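Local coordinates for protein sulfotransferase (PDB 5X2B) that probably transfers a sulfo group from the donor PAPS to an acceptor, as other cytosolic sulfotransferases do, and is seen here with adenosine-3'-5'-diphosphate bound, at residues A137-L140 with E141-K145; G151-F154 with D155-S159; N249-T252 with P253-R257. One frame throughout, in Å; residues are numbered along the deposited sequence. Where two conformers were deposited one is given.

Overall arrangement
All three contacts are local, one within a helix and two at helix starts, in the sulfotransferase domain, whose five-stranded parallel sheet carries the P-loop type of fold. They come in series along the chain: contact 1 fills helix 136-145, contact 2 starts the next helix, 153-161, and contact 3 starts helix 253-266, about a hundred residues later. Centres of contacts 1 and 3 are 12 Å apart, and the two touch where Leu140 meets Phe251 and Gln255. Contacts 1 and 2, with centres 15 Å apart, meet through Phe143 and Trp153. Contacts 2 and 3 do not touch, but helix 253-266, which opens with contact 3, packs against contacts 1 and 2, joining helices 136-145 and 153-161.

Contact 1 of 3, residues A137-L140 with E141-K145; sequences AAFL and ELFLK
Phe139 and Phe143, with Leu140 and Leu144, pair one turn apart on the alpha-helix 136-145. The backbone supplies two good i to i+4 hydrogen bonds: Phe143 N to Phe139 O is 2.9 Å long and almost straight, while Leu144 N reaches Leu140 O at 2.8 Å with an N-H...O angle of 177°. The preceding bond, from Glu141 N to Ala137 O, is weak at 3.5 Å.

Apolar contacts follow the same spacing. Both phenylalanines hold CG anti to the backbone N (chi1 176° and -169°), which sends the two rings out on the same flank of the helix, where CE1 of Phe139 lies 4.2 Å from CD1 of Phe143. Flat, oily rings suit this buried flank: both touch Met120 of helix 113-126, and Phe139 also meets Phe121 and Tyr124 edge-to-face. Tyr124 is a calcium-binding residue in a structure of this protein.

The leucines serve the neighbouring flank, toward helix 253-266, where Leu140 touches Gln255 and Leu144 touches Phe259 and Leu262. Glu141 occupies an exposed position, as suits its charge. Between the two leucines, which cross at a slant, CG of Leu140 is 3.8 Å from CD1 of Leu144.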
ATOM      1  N   ALA A 137     -10.992  16.820  11.236  1.00 34.26           N
ATOM      2  CA  ALA A 137     -11.002  16.313  12.589  1.00 28.35           C
ATOM      3  C   ALA A 137     -11.953  15.139  12.722  1.00 36.96           C
ATOM      4  O   ALA A 137     -11.850  14.328  13.646  1.00 45.59           O
ATOM      5  CB  ALA A 137     -11.398  17.415  13.501  1.00 36.93           C
ATOM      6  N   ALA A 138     -12.889  15.063  11.783  1.00 53.75           N
ATOM      7  CA  ALA A 138     -13.874  14.002  11.748  1.00 47.33           C
ATOM      8  C   ALA A 138     -13.196  12.722  11.338  1.00 40.69           C
ATOM      9  O   ALA A 138     -13.339  11.670  11.946  1.00 41.51           O
ATOM     10  CB  ALA A 138     -14.951  14.353  10.742  1.00 34.71           C
ATOM     11  N   PHE A 139     -12.459  12.840  10.263  1.00 29.92           N
ATOM     12  CA  PHE A 139     -11.724  11.727   9.748  1.00 38.66           C
ATOM     13  C   PHE A 139     -10.640  11.226  10.701  1.00 31.99           C
ATOM     14  O   PHE A 139     -10.420  10.031  10.818  1.00 50.71           O
ATOM     15  CB  PHE A 139     -11.106  12.187   8.471  1.00 34.09           C
ATOM     16  CG  PHE A 139     -10.244  11.187   7.849  1.00 39.03           C
ATOM     17  CD1 PHE A 139      -8.880  11.206   8.046  1.00 44.41           C
ATOM     18  CD2 PHE A 139     -10.784  10.225   7.060  1.00 31.76           C
ATOM     19  CE1 PHE A 139      -8.079  10.271   7.441  1.00 41.71           C
ATOM     20  CE2 PHE A 139     -10.004   9.295   6.460  1.00 43.88           C
ATOM     21  CZ  PHE A 139      -8.647   9.324   6.637  1.00 41.09           C
ATOM     22  N   LEU A 140      -9.944  12.121  11.374  1.00 33.51           N
ATOM     23  CA  LEU A 140      -8.897  11.665  12.262  1.00 37.06           C
ATOM     24  C   LEU A 140      -9.443  10.764  13.353  1.00 34.19           C
ATOM     25  O   LEU A 140      -8.791   9.795  13.749  1.00 34.82           O
ATOM     26  CB  LEU A 140      -8.202  12.829  12.916  1.00 31.22           C
ATOM     27  CG  LEU A 140      -7.072  12.418  13.864  1.00 37.09           C
ATOM     28  CD1 LEU A 140      -5.965  11.710  13.103  1.00 29.73           C
ATOM     29  CD2 LEU A 140      -6.505  13.621  14.596  1.00 29.53           C
ATOM     30  N   GLU A 141     -10.607  11.116  13.881  1.00 36.03           N
ATOM     31  CA  GLU A 141     -11.187  10.350  14.962  1.00 32.44           C
ATOM     32  C   GLU A 141     -11.374   8.914  14.558  1.00 30.51           C
ATOM     33  O   GLU A 141     -11.226   8.001  15.376  1.00 34.23           O
ATOM     34  CB  GLU A 141     -12.552  10.900  15.353  1.00 47.55           C
ATOM     35  CG  GLU A 141     -12.700  10.952  16.850  1.00 51.43           C
ATOM     36  CD  GLU A 141     -14.125  11.223  17.326  1.00 83.64           C
ATOM     37  OE1 GLU A 141     -14.974  10.293  17.261  1.00 78.44           O
ATOM     38  OE2 GLU A 141     -14.376  12.368  17.787  1.00 75.81           O
ATOM     39  N   LEU A 142     -11.725   8.730  13.286  1.00 39.82           N
ATOM     40  CA  LEU A 142     -12.003   7.416  12.687  1.00 33.38           C
ATOM     41  C   LEU A 142     -10.754   6.681  12.423  1.00 30.58           C
ATOM     42  O   LEU A 142     -10.656   5.476  12.631  1.00 36.96           O
ATOM     43  CB  LEU A 142     -12.661   7.560  11.326  1.00 25.65           C
ATOM     44  CG  LEU A 142     -14.053   8.197  11.316  1.00 40.94           C
ATOM     45  CD1 LEU A 142     -14.569   8.198   9.908  1.00 27.59           C
ATOM     46  CD2 LEU A 142     -15.017   7.444  12.249  1.00 31.43           C
ATOM     47  N   PHE A 143      -9.816   7.429  11.889  1.00 27.03           N
ATOM     48  CA  PHE A 143      -8.503   6.920  11.706  1.00 26.29           C
ATOM     49  C   PHE A 143      -7.989   6.332  13.011  1.00 39.42           C
ATOM     50  O   PHE A 143      -7.624   5.158  13.082  1.00 34.45           O
ATOM     51  CB  PHE A 143      -7.602   8.020  11.241  1.00 23.76           C
ATOM     52  CG  PHE A 143      -6.279   7.522  10.789  1.00 35.46           C
ATOM     53  CD1 PHE A 143      -6.092   7.141   9.479  1.00 33.10           C
ATOM     54  CD2 PHE A 143      -5.230   7.398  11.675  1.00 36.74           C
ATOM     55  CE1 PHE A 143      -4.873   6.677   9.049  1.00 25.38           C
ATOM     56  CE2 PHE A 143      -4.005   6.930  11.254  1.00 28.97           C
ATOM     57  CZ  PHE A 143      -3.832   6.560   9.940  1.00 37.80           C
ATOM     58  N   LEU A 144      -7.967   7.145  14.051  1.00 39.19           N
ATOM     59  CA  LEU A 144      -7.466   6.695  15.345  1.00 39.63           C
ATOM     60  C   LEU A 144      -8.255   5.534  15.902  1.00 41.55           C
ATOM     61  O   LEU A 144      -7.755   4.789  16.731  1.00 56.49           O
ATOM     62  CB  LEU A 144      -7.542   7.819  16.348  1.00 30.28           C
ATOM     63  CG  LEU A 144      -6.538   8.894  15.956  1.00 66.06           C
ATOM     64  CD1 LEU A 144      -6.677  10.114  16.826  1.00 55.01           C
ATOM     65  CD2 LEU A 144      -5.127   8.325  16.035  1.00 51.94           C
ATOM     66  N   LYS A 145      -9.504   5.422  15.495  1.00 38.02           N
ATOM     67  CA  LYS A 145     -10.338   4.307  15.873  1.00 23.73           C
ATOM     68  C   LYS A 145     -10.055   3.164  14.918  1.00 36.83           C
ATOM     69  O   LYS A 145     -10.258   2.005  15.242  1.00 40.10           O
ATOM     70  CB  LYS A 145     -11.795   4.745  15.744  1.00 51.00           C
ATOM     71  CG  LYS A 145     -12.398   5.289  17.037  1.00 59.16           C
ATOM     72  CD  LYS A 145     -13.213   6.587  16.878  1.00 66.17           C
ATOM     73  CE  LYS A 145     -14.711   6.327  16.668  1.00 70.56           C
ATOM     74  NZ  LYS A 145     -15.521   6.282  17.936  1.00 84.84           N
TER

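Contact 2 of 3, residues G151-F154 with D155-S159; sequences GSWF and DHVLS
Ser152 and Asp155 meet in a helix N-cap, and, starting one residue later, Trp153 and Val157 pack across the first turn; together they open helix 153-161, which lies between helix 253-266 and the sheet core of this P-loop-type fold. Ser152 is the N-cap residue. Its OG, anti to the backbone N (chi1 162°), accepts a weak hydrogen bond of 3.3 Å from Asp155 N, covering an amide that the first helical turn cannot pair. Serine suits the post, being short and able to accept. Asp155 stands at the amino-terminal end, where a negative side chain would probably be favoured by the helix dipole; its OD1 makes a salt bridge with Lys266.

From there the backbone settles into regular i to i+4 bonding. His156 N donates to Ser152 O at 3.1 Å, Val157 N to Trp153 O at 3.2 Å, and Leu158 N to Phe154 O at 3.1 Å, the last less straight, with an N-H...O angle of 149°.

Aromatic groups fill the buried flanks. Trp153 meets Tyr40 edge-to-face and touches Phe263, which Phe154 also touches. Histidine suits the core-facing position because its ring can bond at both nitrogens: ND1 of His156 pairs with Tyr108 OH and NE2 with His89 O. One face of the Phe154 ring is covered by Trp153, whose CE3 stands 3.4 Å above the ring plane, offset toward the rim.

The main side-chain contact is a CH-pi interaction. Branching at CB gives Val157 a methyl that projects back along the helix, its CG2 lying beside the backbone N, and this methyl sits over one face of the indole, with CG2 of Val157 3.6 Å from the centroid of the six-membered ring of Trp153.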
ATOM      1  N   GLY A 151      -9.047  -0.701   8.158  1.00 38.21           N
ATOM      2  CA  GLY A 151      -8.866  -0.676   9.598  1.00 25.76           C
ATOM      3  C   GLY A 151      -7.726   0.133  10.124  1.00 25.71           C
ATOM      4  O   GLY A 151      -7.211   1.042   9.473  1.00 32.96           O
ATOM      5  N   SER A 152      -7.303  -0.214  11.330  1.00 23.09           N
ATOM      6  CA  SER A 152      -6.370   0.631  12.029  1.00 24.37           C
ATOM      7  C   SER A 152      -4.988   0.615  11.443  1.00 29.66           C
ATOM      8  O   SER A 152      -4.347  -0.418  11.301  1.00 36.42           O
ATOM      9  CB  SER A 152      -6.180   0.193  13.457  1.00 33.53           C
ATOM     10  OG  SER A 152      -4.986   0.786  13.900  1.00 35.11           O
ATOM     11  N   TRP A 153      -4.475   1.775  11.160  1.00 29.29           N
ATOM     12  CA  TRP A 153      -3.140   1.797  10.712  1.00 25.63           C
ATOM     13  C   TRP A 153      -2.391   0.831  11.598  1.00 33.75           C
ATOM     14  O   TRP A 153      -1.877  -0.189  11.158  1.00 44.71           O
ATOM     15  CB  TRP A 153      -2.596   3.162  10.929  1.00 19.30           C
ATOM     16  CG  TRP A 153      -1.295   3.307  10.366  1.00 21.90           C
ATOM     17  CD1 TRP A 153      -1.015   3.439   9.068  1.00 21.97           C
ATOM     18  CD2 TRP A 153      -0.037   3.356  11.072  1.00 21.26           C
ATOM     19  NE1 TRP A 153       0.342   3.563   8.892  1.00 42.40           N
ATOM     20  CE2 TRP A 153       0.969   3.527  10.118  1.00 26.74           C
ATOM     21  CE3 TRP A 153       0.333   3.267  12.422  1.00 25.61           C
ATOM     22  CZ2 TRP A 153       2.323   3.612  10.445  1.00 31.43           C
ATOM     23  CZ3 TRP A 153       1.681   3.352  12.756  1.00 21.26           C
ATOM     24  CH2 TRP A 153       2.654   3.522  11.777  1.00 26.12           C
ATOM     25  N   PHE A 154      -2.374   1.143  12.880  1.00 30.37           N
ATOM     26  CA  PHE A 154      -1.392   0.528  13.756  1.00 27.49           C
ATOM     27  C   PHE A 154      -1.433  -0.974  13.638  1.00 20.96           C
ATOM     28  O   PHE A 154      -0.416  -1.601  13.552  1.00 43.09           O
ATOM     29  CB  PHE A 154      -1.590   0.964  15.209  1.00 37.80           C
ATOM     30  CG  PHE A 154      -1.525   2.469  15.412  1.00 23.92           C
ATOM     31  CD1 PHE A 154      -0.344   3.091  15.777  1.00 26.78           C
ATOM     32  CD2 PHE A 154      -2.662   3.253  15.235  1.00 38.16           C
ATOM     33  CE1 PHE A 154      -0.292   4.459  15.987  1.00 37.92           C
ATOM     34  CE2 PHE A 154      -2.617   4.603  15.416  1.00 30.15           C
ATOM     35  CZ  PHE A 154      -1.434   5.220  15.797  1.00 49.32           C
ATOM     36  N   ASP A 155      -2.610  -1.544  13.619  1.00 18.88           N
ATOM     37  CA  ASP A 155      -2.735  -2.947  13.450  1.00 23.44           C
ATOM     38  C   ASP A 155      -2.117  -3.438  12.166  1.00 39.16           C
ATOM     39  O   ASP A 155      -1.441  -4.459  12.159  1.00 46.89           O
ATOM     40  CB  ASP A 155      -4.195  -3.295  13.444  1.00 37.02           C
ATOM     41  CG  ASP A 155      -4.819  -3.060  14.776  1.00 43.58           C
ATOM     42  OD1 ASP A 155      -4.013  -2.727  15.683  1.00 26.31           O
ATOM     43  OD2 ASP A 155      -6.065  -3.238  14.950  1.00 37.65           O
ATOM     44  N   HIS A 156      -2.335  -2.725  11.073  1.00 27.22           N
ATOM     45  CA  HIS A 156      -1.812  -3.184   9.805  1.00 27.21           C
ATOM     46  C   HIS A 156      -0.334  -3.431   9.924  1.00 26.01           C
ATOM     47  O   HIS A 156       0.237  -4.479   9.608  1.00 29.18           O
ATOM     48  CB  HIS A 156      -2.032  -2.122   8.746  1.00 19.11           C
ATOM     49  CG  HIS A 156      -2.009  -2.690   7.360  1.00 25.14           C
ATOM     50  ND1 HIS A 156      -0.897  -2.633   6.568  1.00 46.83           N
ATOM     51  CD2 HIS A 156      -2.942  -3.386   6.685  1.00 29.31           C
ATOM     52  CE1 HIS A 156      -1.158  -3.250   5.413  1.00 32.06           C
ATOM     53  NE2 HIS A 156      -2.397  -3.711   5.457  1.00 32.85           N
ATOM     54  N   VAL A 157       0.285  -2.401  10.384  1.00 15.50           N
ATOM     55  CA  VAL A 157       1.696  -2.344  10.363  1.00 18.41           C
ATOM     56  C   VAL A 157       2.242  -3.444  11.243  1.00 32.14           C
ATOM     57  O   VAL A 157       3.231  -4.133  10.913  1.00 34.91           O
ATOM     58  CB  VAL A 157       2.064  -0.980  10.935  1.00 33.49           C
ATOM     59  CG1 VAL A 157       3.543  -0.803  11.029  1.00 25.27           C
ATOM     60  CG2 VAL A 157       1.490   0.098  10.081  1.00 25.14           C
ATOM     61  N   LEU A 158       1.596  -3.614  12.387  1.00 25.65           N
ATOM     62  CA  LEU A 158       2.142  -4.476  13.432  1.00 28.76           C
ATOM     63  C   LEU A 158       2.117  -5.910  13.028  1.00 31.27           C
ATOM     64  O   LEU A 158       3.113  -6.623  13.052  1.00 30.28           O
ATOM     65  CB  LEU A 158       1.363  -4.301  14.724  1.00 28.65           C
ATOM     66  CG  LEU A 158       1.754  -3.019  15.491  1.00 37.26           C
ATOM     67  CD1 LEU A 158       0.851  -2.770  16.746  1.00 31.42           C
ATOM     68  CD2 LEU A 158       3.219  -3.000  15.916  1.00 24.92           C
ATOM     69  N   SER A 159       0.943  -6.321  12.644  1.00 27.11           N
ATOM     70  CA  SER A 159       0.728  -7.647  12.161  0.56 31.86           C
ATOM     71  C   SER A 159       1.864  -7.919  11.232  1.00 38.11           C
ATOM     72  O   SER A 159       2.522  -8.953  11.291  1.00 35.01           O
ATOM     73  CB  SER A 159      -0.592  -7.702  11.399  0.56 30.86           C
ATOM     74  OG  SER A 159      -0.673  -6.697  10.382  0.56 28.99           O
TER

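Contact 3 of 3, residues N249-T252 with P253-R257; sequences NYFT and PKQNR
Thr252 turns OG1 into the space between its own backbone N and carbonyl carbon (chi1 71°), while Gln255 puts CG beside its backbone N and then runs extended. The two side chains thereby cross, each reaching the other's main chain. Gln255 N donates to Thr252 OG1 at 3.2 Å along a nearly straight line, and Thr252 N returns a bond to Gln255 OE1 at 3.1 Å. The second donor stands above the amide plane of the glutamine, 54° out of it. OE1 also accepts from Trp136 NE1, so two N-H groups grip this oxygen and would help fix the rotation of the amide.

This reciprocal pair is a capping box, with Thr252 as the N-cap of helix 253-266. Threonine provides the accepting hydroxyl, and glutamine is long enough to bring an oxygen back to the N-cap amide. Proline suits the first helical position because it needs no amide partner there and its ring holds phi near the helical value. The helix proper begins with Asn256 N donating to Thr252 O at 2.8 Å.

Ahead of the cap, Phe251 is the apolar partner. Its side chain crosses that of Gln255, with ring and amide planes nearly perpendicular (87°), and CD2 of Phe251 lies 3.9 Å from CB of Gln255. The ring also meets Trp136 and Phe259 edge-to-face and touches Leu140, tying the loop to helix 136-145. Tyr250 and Asn256 reach helix 113-126, through Tyr250 OH to His122 NE2 and Asn256 OD1 to Lys114 NZ. The backbone N of Asn256 lies at the edge of the Phe251 ring, 4.0 Å from CD2 of Phe251.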
ATOM      1  N   ASN A 249       0.445  20.755   8.686  1.00 33.52           N
ATOM      2  CA  ASN A 249      -0.451  21.784   8.252  1.00 38.63           C
ATOM      3  C   ASN A 249      -1.874  21.394   8.482  1.00 37.16           C
ATOM      4  O   ASN A 249      -2.763  22.014   7.943  1.00 43.43           O
ATOM      5  CB  ASN A 249      -0.139  22.132   6.826  1.00 25.72           C
ATOM      6  CG  ASN A 249       1.234  22.660   6.720  1.00 37.20           C
ATOM      7  OD1 ASN A 249       2.180  21.912   6.582  1.00 58.88           O
ATOM      8  ND2 ASN A 249       1.373  23.934   6.901  1.00 35.40           N
ATOM      9  N   TYR A 250      -2.072  20.400   9.345  1.00 29.57           N
ATOM     10  CA  TYR A 250      -3.400  19.935   9.717  1.00 23.72           C
ATOM     11  C   TYR A 250      -3.612  19.517  11.171  1.00 35.39           C
ATOM     12  O   TYR A 250      -4.737  19.527  11.623  1.00 50.60           O
ATOM     13  CB  TYR A 250      -3.746  18.727   8.908  1.00 36.71           C
ATOM     14  CG  TYR A 250      -3.904  18.948   7.449  1.00 42.33           C
ATOM     15  CD1 TYR A 250      -5.150  19.140   6.891  1.00 37.80           C
ATOM     16  CD2 TYR A 250      -2.797  18.915   6.612  1.00 47.52           C
ATOM     17  CE1 TYR A 250      -5.287  19.327   5.523  1.00 31.95           C
ATOM     18  CE2 TYR A 250      -2.918  19.096   5.253  1.00 37.77           C
ATOM     19  CZ  TYR A 250      -4.162  19.308   4.709  1.00 45.60           C
ATOM     20  OH  TYR A 250      -4.246  19.496   3.348  1.00 43.13           O
ATOM     21  N   PHE A 251      -2.575  19.110  11.891  1.00 33.78           N
ATOM     22  CA  PHE A 251      -2.736  18.620  13.269  1.00 24.52           C
ATOM     23  C   PHE A 251      -2.726  19.743  14.313  1.00 34.91           C
ATOM     24  O   PHE A 251      -1.797  20.562  14.369  1.00 57.96           O
ATOM     25  CB  PHE A 251      -1.627  17.627  13.621  1.00 25.93           C
ATOM     26  CG  PHE A 251      -1.927  16.203  13.233  1.00 30.45           C
ATOM     27  CD1 PHE A 251      -1.750  15.787  11.950  1.00 22.87           C
ATOM     28  CD2 PHE A 251      -2.364  15.270  14.176  1.00 31.99           C
ATOM     29  CE1 PHE A 251      -2.007  14.484  11.595  1.00 40.20           C
ATOM     30  CE2 PHE A 251      -2.620  13.987  13.829  1.00 28.12           C
ATOM     31  CZ  PHE A 251      -2.447  13.589  12.540  1.00 36.64           C
ATOM     32  N   THR A 252      -3.744  19.776  15.167  1.00 36.55           N
ATOM     33  CA  THR A 252      -3.793  20.778  16.196  1.00 25.46           C
ATOM     34  C   THR A 252      -3.023  20.239  17.361  1.00 31.19           C
ATOM     35  O   THR A 252      -2.968  19.036  17.551  1.00 41.81           O
ATOM     36  CB  THR A 252      -5.178  21.064  16.674  1.00 32.40           C
ATOM     37  OG1 THR A 252      -5.649  19.939  17.428  1.00 27.82           O
ATOM     38  CG2 THR A 252      -6.110  21.413  15.494  1.00 26.40           C
ATOM     39  N   PRO A 253      -2.456  21.134  18.168  1.00 33.86           N
ATOM     40  CA  PRO A 253      -1.535  20.718  19.212  1.00 30.15           C
ATOM     41  C   PRO A 253      -2.188  19.628  19.963  1.00 35.01           C
ATOM     42  O   PRO A 253      -1.490  18.759  20.438  1.00 42.20           O
ATOM     43  CB  PRO A 253      -1.420  21.962  20.076  1.00 39.64           C
ATOM     44  CG  PRO A 253      -1.628  23.073  19.106  1.00 31.45           C
ATOM     45  CD  PRO A 253      -2.728  22.573  18.233  1.00 46.14           C
ATOM     46  N   LYS A 254      -3.511  19.661  20.068  1.00 38.39           N
ATOM     47  CA  LYS A 254      -4.220  18.639  20.817  1.00 40.46           C
ATOM     48  C   LYS A 254      -4.154  17.307  20.108  1.00 36.59           C
ATOM     49  O   LYS A 254      -3.667  16.301  20.647  1.00 38.77           O
ATOM     50  CB  LYS A 254      -5.657  19.031  20.952  1.00 35.85           C
ATOM     51  CG  LYS A 254      -6.153  18.805  22.292  1.00 26.77           C
ATOM     52  CD  LYS A 254      -7.640  18.972  22.342  1.00 50.82           C
ATOM     53  CE  LYS A 254      -8.132  19.441  23.730  1.00 79.78           C
ATOM     54  NZ  LYS A 254      -7.762  20.855  24.106  1.00 58.21           N
ATOM     55  N   GLN A 255      -4.634  17.322  18.875  1.00 28.28           N
ATOM     56  CA  GLN A 255      -4.617  16.130  18.047  1.00 23.55           C
ATOM     57  C   GLN A 255      -3.206  15.527  17.989  1.00 26.57           C
ATOM     58  O   GLN A 255      -3.004  14.326  17.952  1.00 30.63           O
ATOM     59  CB  GLN A 255      -5.065  16.506  16.669  1.00 26.50           C
ATOM     60  CG  GLN A 255      -6.484  16.901  16.669  1.00 21.52           C
ATOM     61  CD  GLN A 255      -6.857  17.525  15.379  1.00 30.30           C
ATOM     62  OE1 GLN A 255      -6.017  17.712  14.512  1.00 31.82           O
ATOM     63  NE2 GLN A 255      -8.093  17.875  15.240  1.00 29.38           N
ATOM     64  N   ASN A 256      -2.194  16.351  18.012  1.00 28.37           N
ATOM     65  CA  ASN A 256      -0.912  15.749  18.011  1.00 22.16           C
ATOM     66  C   ASN A 256      -0.653  15.040  19.345  1.00 44.86           C
ATOM     67  O   ASN A 256      -0.428  13.837  19.372  1.00 55.40           O
ATOM     68  CB  ASN A 256       0.123  16.768  17.720  1.00 41.55           C
ATOM     69  CG  ASN A 256       1.370  16.143  17.202  1.00 71.68           C
ATOM     70  OD1 ASN A 256       1.313  15.134  16.492  1.00 74.43           O
ATOM     71  ND2 ASN A 256       2.520  16.703  17.570  1.00 78.48           N
ATOM     72  N   ARG A 257      -0.734  15.760  20.454  1.00 36.89           N
ATOM     73  CA  ARG A 257      -0.504  15.156  21.770  1.00 32.33           C
ATOM     74  C   ARG A 257      -1.206  13.824  21.815  1.00 34.20           C
ATOM     75  O   ARG A 257      -0.647  12.807  22.220  1.00 39.59           O
ATOM     76  CB  ARG A 257      -1.077  16.011  22.911  1.00 47.04           C
ATOM     77  CG  ARG A 257      -0.579  17.500  23.055  1.00 66.10           C
ATOM     78  CD  ARG A 257       0.731  17.668  23.863  1.00 71.95           C
ATOM     79  NE  ARG A 257       1.222  19.056  23.875  1.00 74.56           N
ATOM     80  CZ  ARG A 257       2.493  19.412  24.097  1.00 86.47           C
ATOM     81  NH1 ARG A 257       3.423  18.490  24.339  1.00 50.92           N
ATOM     82  NH2 ARG A 257       2.848  20.694  24.068  1.00 67.14           N
TER